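PDB 3CHJ: alpha-14 giardin, which binds calcium and phospholipid as an annexin and may serve as a calcium-regulated structural element linking the membrane to the underlying axoneme. Local coordinates for residues L171-I176 and A210-D215; Q203-Y208 and L235-L240. All coordinates share one frame; numbering follows the deposited sequence.

Interaction 1: residues L171-I176 and A210-D215; sequences LVRKAI and AKYNGD. With CA (calcium ion), chain B.
In the annexin fold, the calcium-bearing end of helix 162-177 is tied to the type I' turn Tyr212-Asp215 by a guanidinium that both stacks and pairs: Arg173 lies along the Tyr212 ring and ends on the Asp215 carboxylate. With CG anti to the backbone N (chi1 175°) and a bend at chi2, the arginine chain runs antiparallel to the tyrosine. Arg173 CB grazes the phenol end, 3.4 Å from Tyr212 OH. Arg173 CD makes a CH-pi contact over the middle of the face, 3.8 Å from the centroid of the Tyr212 ring. The guanidinium follows, almost parallel to the ring (7°) but displaced toward its CG-CD1 side, an off-centre cation-pi stack with Arg173 CZ 4.3 Å from the centroid of the Tyr212 ring. The opposite ring face carries Lys211 CG. NH1 and NH2 both grip one in-plane oxygen end-on: Arg173 NH1 reaches Asp215 OD2 at 2.8 Å on its anti lone pair, nearly straight, while Arg173 NH2 meets the same OD2 at 3.3 Å, more bent. Arg173 NE also forms a salt bridge with Glu177 and Arg173 NH1 a hydrogen bond with Tyr208 OH, which with Asp215 limits rotation of the guanidinium. Two residues after Arg173, Ala175 O binds the calcium ion at 2.3 Å. At this surface contact helix 162-177 meets the C-terminal end of helix 198-211, with helix 186-195 packed against Val172 and Ala175.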
ATOM      1  N   LEU A 171      27.732   0.085  -9.506  1.00 16.36           N
ATOM      2  CA  LEU A 171      26.863  -0.419 -10.565  1.00 15.80           C
ATOM      3  C   LEU A 171      25.591   0.422 -10.767  1.00 15.66           C
ATOM      4  O   LEU A 171      25.213   0.726 -11.907  1.00 14.89           O
ATOM      5  CB  LEU A 171      26.506  -1.885 -10.292  1.00 16.21           C
ATOM      6  CG  LEU A 171      27.689  -2.850 -10.478  1.00 16.54           C
ATOM      7  CD1 LEU A 171      27.331  -4.200  -9.889  1.00 17.89           C
ATOM      8  CD2 LEU A 171      28.059  -2.970 -11.949  1.00 17.72           C
ATOM      9  N   VAL A 172      24.960   0.813  -9.659  1.00 15.66           N
ATOM     10  CA  VAL A 172      23.746   1.620  -9.788  1.00 15.53           C
ATOM     11  C   VAL A 172      24.026   3.054 -10.266  1.00 15.57           C
ATOM     12  O   VAL A 172      23.244   3.620 -11.033  1.00 16.38           O
ATOM     13  CB  VAL A 172      22.827   1.569  -8.543  1.00 15.03           C
ATOM     14  CG1 VAL A 172      23.262   2.529  -7.416  1.00 15.29           C
ATOM     15  CG2 VAL A 172      21.380   1.848  -8.991  1.00 14.77           C
ATOM     16  N   ARG A 173      25.159   3.610  -9.844  1.00 15.84           N
ATOM     17  CA  ARG A 173      25.599   4.891 -10.393  1.00 15.31           C
ATOM     18  C   ARG A 173      25.807   4.810 -11.902  1.00 15.72           C
ATOM     19  O   ARG A 173      25.370   5.691 -12.646  1.00 15.94           O
ATOM     20  CB  ARG A 173      26.864   5.393  -9.701  1.00 15.70           C
ATOM     21  CG  ARG A 173      27.424   6.663 -10.317  1.00 16.07           C
ATOM     22  CD  ARG A 173      26.510   7.863 -10.058  1.00 19.26           C
ATOM     23  NE  ARG A 173      27.207   9.133 -10.307  1.00 17.98           N
ATOM     24  CZ  ARG A 173      26.776  10.325  -9.897  1.00 20.26           C
ATOM     25  NH1 ARG A 173      25.633  10.441  -9.235  1.00 18.86           N
ATOM     26  NH2 ARG A 173      27.488  11.416 -10.157  1.00 20.31           N
ATOM     27  N   LYS A 174      26.478   3.753 -12.360  1.00 15.93           N
ATOM     28  CA  LYS A 174      26.663   3.524 -13.793  1.00 16.68           C
ATOM     29  C   LYS A 174      25.320   3.495 -14.528  1.00 16.72           C
ATOM     30  O   LYS A 174      25.132   4.163 -15.547  1.00 16.95           O
ATOM     31  CB  LYS A 174      27.459   2.229 -14.015  1.00 17.29           C
ATOM     32  CG  LYS A 174      27.838   1.922 -15.458  1.00 18.23           C
ATOM     33  CD  LYS A 174      26.755   1.128 -16.180  1.00 21.06           C
ATOM     34  CE  LYS A 174      26.979   1.084 -17.684  1.00 22.72           C
ATOM     35  NZ  LYS A 174      25.940   0.270 -18.392  1.00 23.25           N
ATOM     36  N   ALA A 175      24.371   2.756 -13.963  1.00 15.97           N
ATOM     37  CA  ALA A 175      23.035   2.657 -14.538  1.00 15.95           C
ATOM     38  C   ALA A 175      22.322   4.012 -14.580  1.00 15.84           C
ATOM     39  O   ALA A 175      21.672   4.351 -15.565  1.00 15.82           O
ATOM     40  CB  ALA A 175      22.220   1.631 -13.749  1.00 15.92           C
ATOM     41  N   ILE A 176      22.452   4.786 -13.510  1.00 15.93           N
ATOM     42  CA  ILE A 176      21.823   6.102 -13.434  1.00 16.50           C
ATOM     43  C   ILE A 176      22.409   7.066 -14.480  1.00 17.38           C
ATOM     44  O   ILE A 176      21.703   7.907 -15.040  1.00 17.81           O
ATOM     45  CB  ILE A 176      21.948   6.648 -12.005  1.00 16.01           C
ATOM     46  CG1 ILE A 176      20.962   5.899 -11.087  1.00 16.48           C
ATOM     47  CG2 ILE A 176      21.725   8.167 -11.966  1.00 16.95           C
ATOM     48  CD1 ILE A 176      21.177   6.123  -9.587  1.00 15.80           C
ATOM     49  N   ALA A 210      26.783  10.098   0.075  1.00 18.73           N
ATOM     50  CA  ALA A 210      28.124  10.281   0.650  1.00 19.41           C
ATOM     51  C   ALA A 210      29.194  10.261  -0.433  1.00 20.00           C
ATOM     52  O   ALA A 210      30.136  11.063  -0.404  1.00 21.02           O
ATOM     53  CB  ALA A 210      28.396   9.220   1.682  1.00 19.78           C
ATOM     54  N   LYS A 211      29.037   9.357  -1.399  1.00 20.06           N
ATOM     55  CA  LYS A 211      30.046   9.135  -2.431  1.00 20.50           C
ATOM     56  C   LYS A 211      29.938  10.108  -3.608  1.00 20.26           C
ATOM     57  O   LYS A 211      30.963  10.473  -4.190  1.00 21.18           O
ATOM     58  CB  LYS A 211      29.993   7.680  -2.927  1.00 20.31           C
ATOM     59  CG  LYS A 211      31.136   7.311  -3.885  1.00 20.91           C
ATOM     60  CD  LYS A 211      31.027   5.856  -4.335  1.00 22.41           C
ATOM     61  CE  LYS A 211      32.131   5.485  -5.313  1.00 25.06           C
ATOM     62  NZ  LYS A 211      33.465   5.399  -4.623  1.00 28.74           N
ATOM     63  N   TYR A 212      28.707  10.520  -3.952  1.00 19.99           N
ATOM     64  CA  TYR A 212      28.443  11.313  -5.152  1.00 19.83           C
ATOM     65  C   TYR A 212      28.049  12.758  -4.881  1.00 20.23           C
ATOM     66  O   TYR A 212      27.142  13.307  -5.518  1.00 19.57           O
ATOM     67  CB  TYR A 212      27.442  10.586  -6.069  1.00 19.45           C
ATOM     68  CG  TYR A 212      27.955   9.214  -6.449  1.00 20.38           C
ATOM     69  CD1 TYR A 212      29.113   9.070  -7.212  1.00 18.66           C
ATOM     70  CD2 TYR A 212      27.292   8.057  -6.031  1.00 19.32           C
ATOM     71  CE1 TYR A 212      29.604   7.805  -7.541  1.00 18.99           C
ATOM     72  CE2 TYR A 212      27.771   6.780  -6.362  1.00 19.55           C
ATOM     73  CZ  TYR A 212      28.928   6.668  -7.118  1.00 20.52           C
ATOM     74  OH  TYR A 212      29.428   5.431  -7.454  1.00 21.50           O
ATOM     75  N   ASN A 213      28.776  13.351  -3.933  1.00 20.45           N
ATOM     76  CA  ASN A 213      28.685  14.771  -3.613  1.00 21.57           C
ATOM     77  C   ASN A 213      27.253  15.233  -3.364  1.00 21.05           C
ATOM     78  O   ASN A 213      26.840  16.282  -3.866  1.00 21.47           O
ATOM     79  CB  ASN A 213      29.340  15.605  -4.719  1.00 22.46           C
ATOM     80  CG  ASN A 213      29.583  17.058  -4.295  1.00 24.74           C
ATOM     81  OD1 ASN A 213      30.021  17.339  -3.171  1.00 27.76           O
ATOM     82  ND2 ASN A 213      29.293  17.978  -5.193  1.00 28.33           N
ATOM     83  N   GLY A 214      26.505  14.424  -2.607  1.00 20.09           N
ATOM     84  CA  GLY A 214      25.138  14.759  -2.210  1.00 19.34           C
ATOM     85  C   GLY A 214      24.043  14.451  -3.220  1.00 18.67           C
ATOM     86  O   GLY A 214      22.872  14.771  -2.980  1.00 18.57           O
ATOM     87  N   ASP A 215      24.398  13.828  -4.349  1.00 17.98           N
ATOM     88  CA  ASP A 215      23.388  13.405  -5.331  1.00 18.15           C
ATOM     89  C   ASP A 215      22.421  12.443  -4.658  1.00 16.96           C
ATOM     90  O   ASP A 215      22.786  11.793  -3.693  1.00 16.88           O
ATOM     91  CB  ASP A 215      24.011  12.713  -6.540  1.00 18.60           C
ATOM     92  CG  ASP A 215      24.635  13.678  -7.550  1.00 21.09           C
ATOM     93  OD1 ASP A 215      24.554  14.928  -7.391  1.00 23.45           O
ATOM     94  OD2 ASP A 215      25.211  13.159  -8.540  1.00 21.36           O
TER
HETATM   95 CA    CA B 338      20.680   3.700 -17.485  1.00 19.50          CA

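Interaction 2: residues Q203-Y208 and L235-L240; sequences QLHKMY and LAHDFL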
ATOM      1  N   GLN A 203      21.260   2.054   4.064  1.00 15.44           N
ATOM      2  CA  GLN A 203      22.707   2.269   4.023  1.00 16.80           C
ATOM      3  C   GLN A 203      23.131   2.693   2.622  1.00 15.64           C
ATOM      4  O   GLN A 203      23.845   3.687   2.455  1.00 15.90           O
ATOM      5  CB  GLN A 203      23.454   1.015   4.497  1.00 16.74           C
ATOM      6  CG  GLN A 203      24.950   1.178   4.658  1.00 19.65           C
ATOM      7  CD  GLN A 203      25.626  -0.087   5.149  1.00 19.88           C
ATOM      8  OE1 GLN A 203      25.011  -0.933   5.803  1.00 23.00           O
ATOM      9  NE2 GLN A 203      26.911  -0.233   4.806  1.00 23.74           N
ATOM     10  N   LEU A 204      22.680   1.951   1.601  1.00 15.05           N
ATOM     11  CA  LEU A 204      23.009   2.273   0.212  1.00 14.64           C
ATOM     12  C   LEU A 204      22.570   3.703  -0.178  1.00 14.96           C
ATOM     13  O   LEU A 204      23.295   4.427  -0.855  1.00 13.83           O
ATOM     14  CB  LEU A 204      22.378   1.245  -0.744  1.00 14.65           C
ATOM     15  CG  LEU A 204      22.847   1.375  -2.199  1.00 15.21           C
ATOM     16  CD1 LEU A 204      24.281   0.814  -2.389  1.00 16.12           C
ATOM     17  CD2 LEU A 204      21.841   0.691  -3.136  1.00 16.36           C
ATOM     18  N   HIS A 205      21.356   4.083   0.231  1.00 14.69           N
ATOM     19  CA  HIS A 205      20.840   5.433   0.005  1.00 15.18           C
ATOM     20  C   HIS A 205      21.801   6.484   0.546  1.00 15.25           C
ATOM     21  O   HIS A 205      22.146   7.427  -0.171  1.00 15.09           O
ATOM     22  CB  HIS A 205      19.449   5.560   0.632  1.00 15.22           C
ATOM     23  CG  HIS A 205      18.890   6.954   0.654  1.00 16.57           C
ATOM     24  ND1 HIS A 205      17.749   7.305  -0.038  1.00 19.36           N
ATOM     25  CD2 HIS A 205      19.268   8.062   1.337  1.00 16.30           C
ATOM     26  CE1 HIS A 205      17.456   8.572   0.209  1.00 19.31           C
ATOM     27  NE2 HIS A 205      18.367   9.057   1.033  1.00 19.32           N
ATOM     28  N   LYS A 206      22.244   6.287   1.787  1.00 15.27           N
ATOM     29  CA  LYS A 206      23.157   7.247   2.436  1.00 16.58           C
ATOM     30  C   LYS A 206      24.559   7.208   1.823  1.00 16.69           C
ATOM     31  O   LYS A 206      25.195   8.255   1.643  1.00 17.09           O
ATOM     32  CB  LYS A 206      23.212   7.003   3.941  1.00 16.74           C
ATOM     33  CG  LYS A 206      21.879   7.195   4.644  1.00 18.85           C
ATOM     34  CD  LYS A 206      21.959   6.791   6.111  1.00 23.52           C
ATOM     35  CE  LYS A 206      20.582   6.818   6.765  1.00 27.72           C
ATOM     36  NZ  LYS A 206      20.130   8.209   6.991  1.00 29.68           N
ATOM     37  N   MET A 207      25.027   6.009   1.489  1.00 16.67           N
ATOM     38  CA  MET A 207      26.307   5.837   0.790  1.00 17.96           C
ATOM     39  C   MET A 207      26.357   6.551  -0.548  1.00 16.91           C
ATOM     40  O   MET A 207      27.404   7.064  -0.942  1.00 17.42           O
ATOM     41  CB  MET A 207      26.635   4.353   0.587  1.00 17.01           C
ATOM     42  CG  MET A 207      26.960   3.617   1.875  1.00 19.63           C
ATOM     43  SD  MET A 207      27.052   1.826   1.637  1.00 21.61           S
ATOM     44  CE  MET A 207      28.346   1.620   0.419  1.00 21.85           C
ATOM     45  N   TYR A 208      25.234   6.563  -1.269  1.00 15.70           N
ATOM     46  CA  TYR A 208      25.159   7.183  -2.574  1.00 15.24           C
ATOM     47  C   TYR A 208      25.357   8.690  -2.418  1.00 16.36           C
ATOM     48  O   TYR A 208      26.178   9.293  -3.111  1.00 16.16           O
ATOM     49  CB  TYR A 208      23.801   6.820  -3.232  1.00 15.17           C
ATOM     50  CG  TYR A 208      23.675   7.309  -4.653  1.00 13.64           C
ATOM     51  CD1 TYR A 208      23.967   6.472  -5.736  1.00 14.25           C
ATOM     52  CD2 TYR A 208      23.268   8.614  -4.932  1.00 14.69           C
ATOM     53  CE1 TYR A 208      23.840   6.919  -7.055  1.00 15.02           C
ATOM     54  CE2 TYR A 208      23.144   9.072  -6.220  1.00 13.65           C
ATOM     55  CZ  TYR A 208      23.446   8.228  -7.299  1.00 14.77           C
ATOM     56  OH  TYR A 208      23.314   8.683  -8.590  1.00 17.02           O
ATOM     57  N   LEU A 235       8.293   3.985  -5.486  1.00 10.38           N
ATOM     58  CA  LEU A 235       7.517   3.407  -4.388  1.00 10.50           C
ATOM     59  C   LEU A 235       8.377   2.412  -3.597  1.00 10.12           C
ATOM     60  O   LEU A 235       8.376   2.468  -2.363  1.00 11.07           O
ATOM     61  CB  LEU A 235       6.239   2.756  -4.928  1.00 11.15           C
ATOM     62  CG  LEU A 235       5.352   2.172  -3.822  1.00 10.65           C
ATOM     63  CD1 LEU A 235       4.840   3.260  -2.901  1.00 13.73           C
ATOM     64  CD2 LEU A 235       4.198   1.359  -4.436  1.00 11.41           C
ATOM     65  N   ALA A 236       9.136   1.562  -4.295  1.00  9.99           N
ATOM     66  CA  ALA A 236      10.034   0.595  -3.650  1.00  9.91           C
ATOM     67  C   ALA A 236      11.107   1.345  -2.870  1.00 10.57           C
ATOM     68  O   ALA A 236      11.408   0.996  -1.724  1.00 10.68           O
ATOM     69  CB  ALA A 236      10.678  -0.331  -4.666  1.00 10.29           C
ATOM     70  N   HIS A 237      11.681   2.376  -3.488  1.00  9.70           N
ATOM     71  CA  HIS A 237      12.646   3.224  -2.774  1.00 10.37           C
ATOM     72  C   HIS A 237      12.077   3.718  -1.445  1.00 10.82           C
ATOM     73  O   HIS A 237      12.681   3.551  -0.382  1.00 10.85           O
ATOM     74  CB  HIS A 237      13.079   4.439  -3.612  1.00 11.20           C
ATOM     75  CG  HIS A 237      13.939   5.394  -2.839  1.00 11.95           C
ATOM     76  ND1 HIS A 237      13.417   6.292  -1.932  1.00 14.46           N
ATOM     77  CD2 HIS A 237      15.284   5.547  -2.793  1.00 15.16           C
ATOM     78  CE1 HIS A 237      14.408   6.963  -1.362  1.00 15.52           C
ATOM     79  NE2 HIS A 237      15.548   6.539  -1.881  1.00 16.24           N
ATOM     80  N   ASP A 238      10.906   4.337  -1.511  1.00 10.23           N
ATOM     81  CA  ASP A 238      10.310   4.962  -0.352  1.00 11.25           C
ATOM     82  C   ASP A 238       9.902   3.926   0.697  1.00 11.66           C
ATOM     83  O   ASP A 238      10.077   4.155   1.901  1.00 11.89           O
ATOM     84  CB  ASP A 238       9.112   5.786  -0.804  1.00 11.29           C
ATOM     85  CG  ASP A 238       9.519   7.039  -1.564  1.00 13.35           C
ATOM     86  OD1 ASP A 238      10.738   7.325  -1.711  1.00 13.10           O
ATOM     87  OD2 ASP A 238       8.616   7.770  -2.015  1.00 15.43           O
ATOM     88  N   PHE A 239       9.357   2.794   0.253  1.00 11.42           N
ATOM     89  CA  PHE A 239       8.962   1.763   1.208  1.00 12.12           C
ATOM     90  C   PHE A 239      10.153   1.235   1.995  1.00 12.09           C
ATOM     91  O   PHE A 239      10.094   1.087   3.212  1.00 12.66           O
ATOM     92  CB  PHE A 239       8.223   0.602   0.532  1.00 12.90           C
ATOM     93  CG  PHE A 239       7.991  -0.565   1.456  1.00 14.79           C
ATOM     94  CD1 PHE A 239       7.060  -0.460   2.485  1.00 17.16           C
ATOM     95  CD2 PHE A 239       8.715  -1.745   1.305  1.00 17.45           C
ATOM     96  CE1 PHE A 239       6.841  -1.551   3.375  1.00 18.59           C
ATOM     97  CE2 PHE A 239       8.503  -2.839   2.179  1.00 19.54           C
ATOM     98  CZ  PHE A 239       7.560  -2.721   3.203  1.00 18.38           C
ATOM     99  N   LEU A 240      11.236   0.977   1.299  1.00 11.52           N
ATOM    100  CA  LEU A 240      12.438   0.451   1.963  1.00 13.04           C
ATOM    101  C   LEU A 240      13.013   1.530   2.874  1.00 14.33           C
ATOM    102  O   LEU A 240      13.385   1.249   4.012  1.00 15.23           O
ATOM    103  CB  LEU A 240      13.436  -0.033   0.927  1.00 13.39           C
ATOM    104  CG  LEU A 240      12.967  -1.275   0.152  1.00 13.48           C
ATOM    105  CD1 LEU A 240      13.846  -1.529  -1.081  1.00 12.48           C
ATOM    106  CD2 LEU A 240      12.909  -2.501   1.078  1.00 15.62           C
TER
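A histidine-histidine-aspartate chain of hydrogen bonds links two helices of the annexin fold, 198-211 and 227-241, where His205 and His237 meet. The bond between the helices joins His205 ND1 to His237 NE2 at 3.0 Å; either nitrogen could be the donor, and the angle of 145° shows a moderate bend. Each histidine has CG anti to its backbone N, which sends the two imidazoles into the gap between segments 203-208 and 235-240, whose nearest CA atoms, those of His205 and His237, are 8.9 Å apart.

As an aromatic pair the rings meet rim to rim, neither covering the other's face. Their centroids are 5.1 Å apart and their planes are turned by 44°, yet each nitrogen lies near the plane of the ring it faces. The side chains cross at about a right angle, and beside the bonded nitrogens His205 CE1 comes 3.8 Å from His237 CE1. Around this pair, Tyr241 stacks on His205, while Phe201 and Phe193 pack against His237.

The charged part of the chain is Asp238, whose OD1 also forms a salt bridge with Arg218 NE. Its carboxylate probably enriches the His237 ring in electrons and makes NE2 a better acceptor. The link is made by His237 ND1, which donates to Asp238 OD1 at 2.9 Å, meeting the oxygen on its anti side, 15° out of the carboxylate plane.

In the fold
Helix 198-211 serves both contacts: its middle supplies His205 to interaction 2, and its C-terminal end leads into the turn of interaction 1. Their centres are 12 Å apart. Tyr208, three residues after His205 in the same segment, reaches interaction 1 directly. Its OH lies 3.0 Å from Arg173 NH1, a probable hydrogen bond, and 3.5 Å from Ile176 CD1, while Tyr208 CD2 packs 3.4 Å from Asp215 O. Interaction 1 is the one that touches the calcium site, through Ala175 O; Thr178, Gly180, Glu185 and Glu224 supply the other protein ligands of the calcium ion. Interaction 2 is partly buried, its centre about 17 Å from the centre of the chain; interaction 1 is at the surface, about 28 Å away centre to centre.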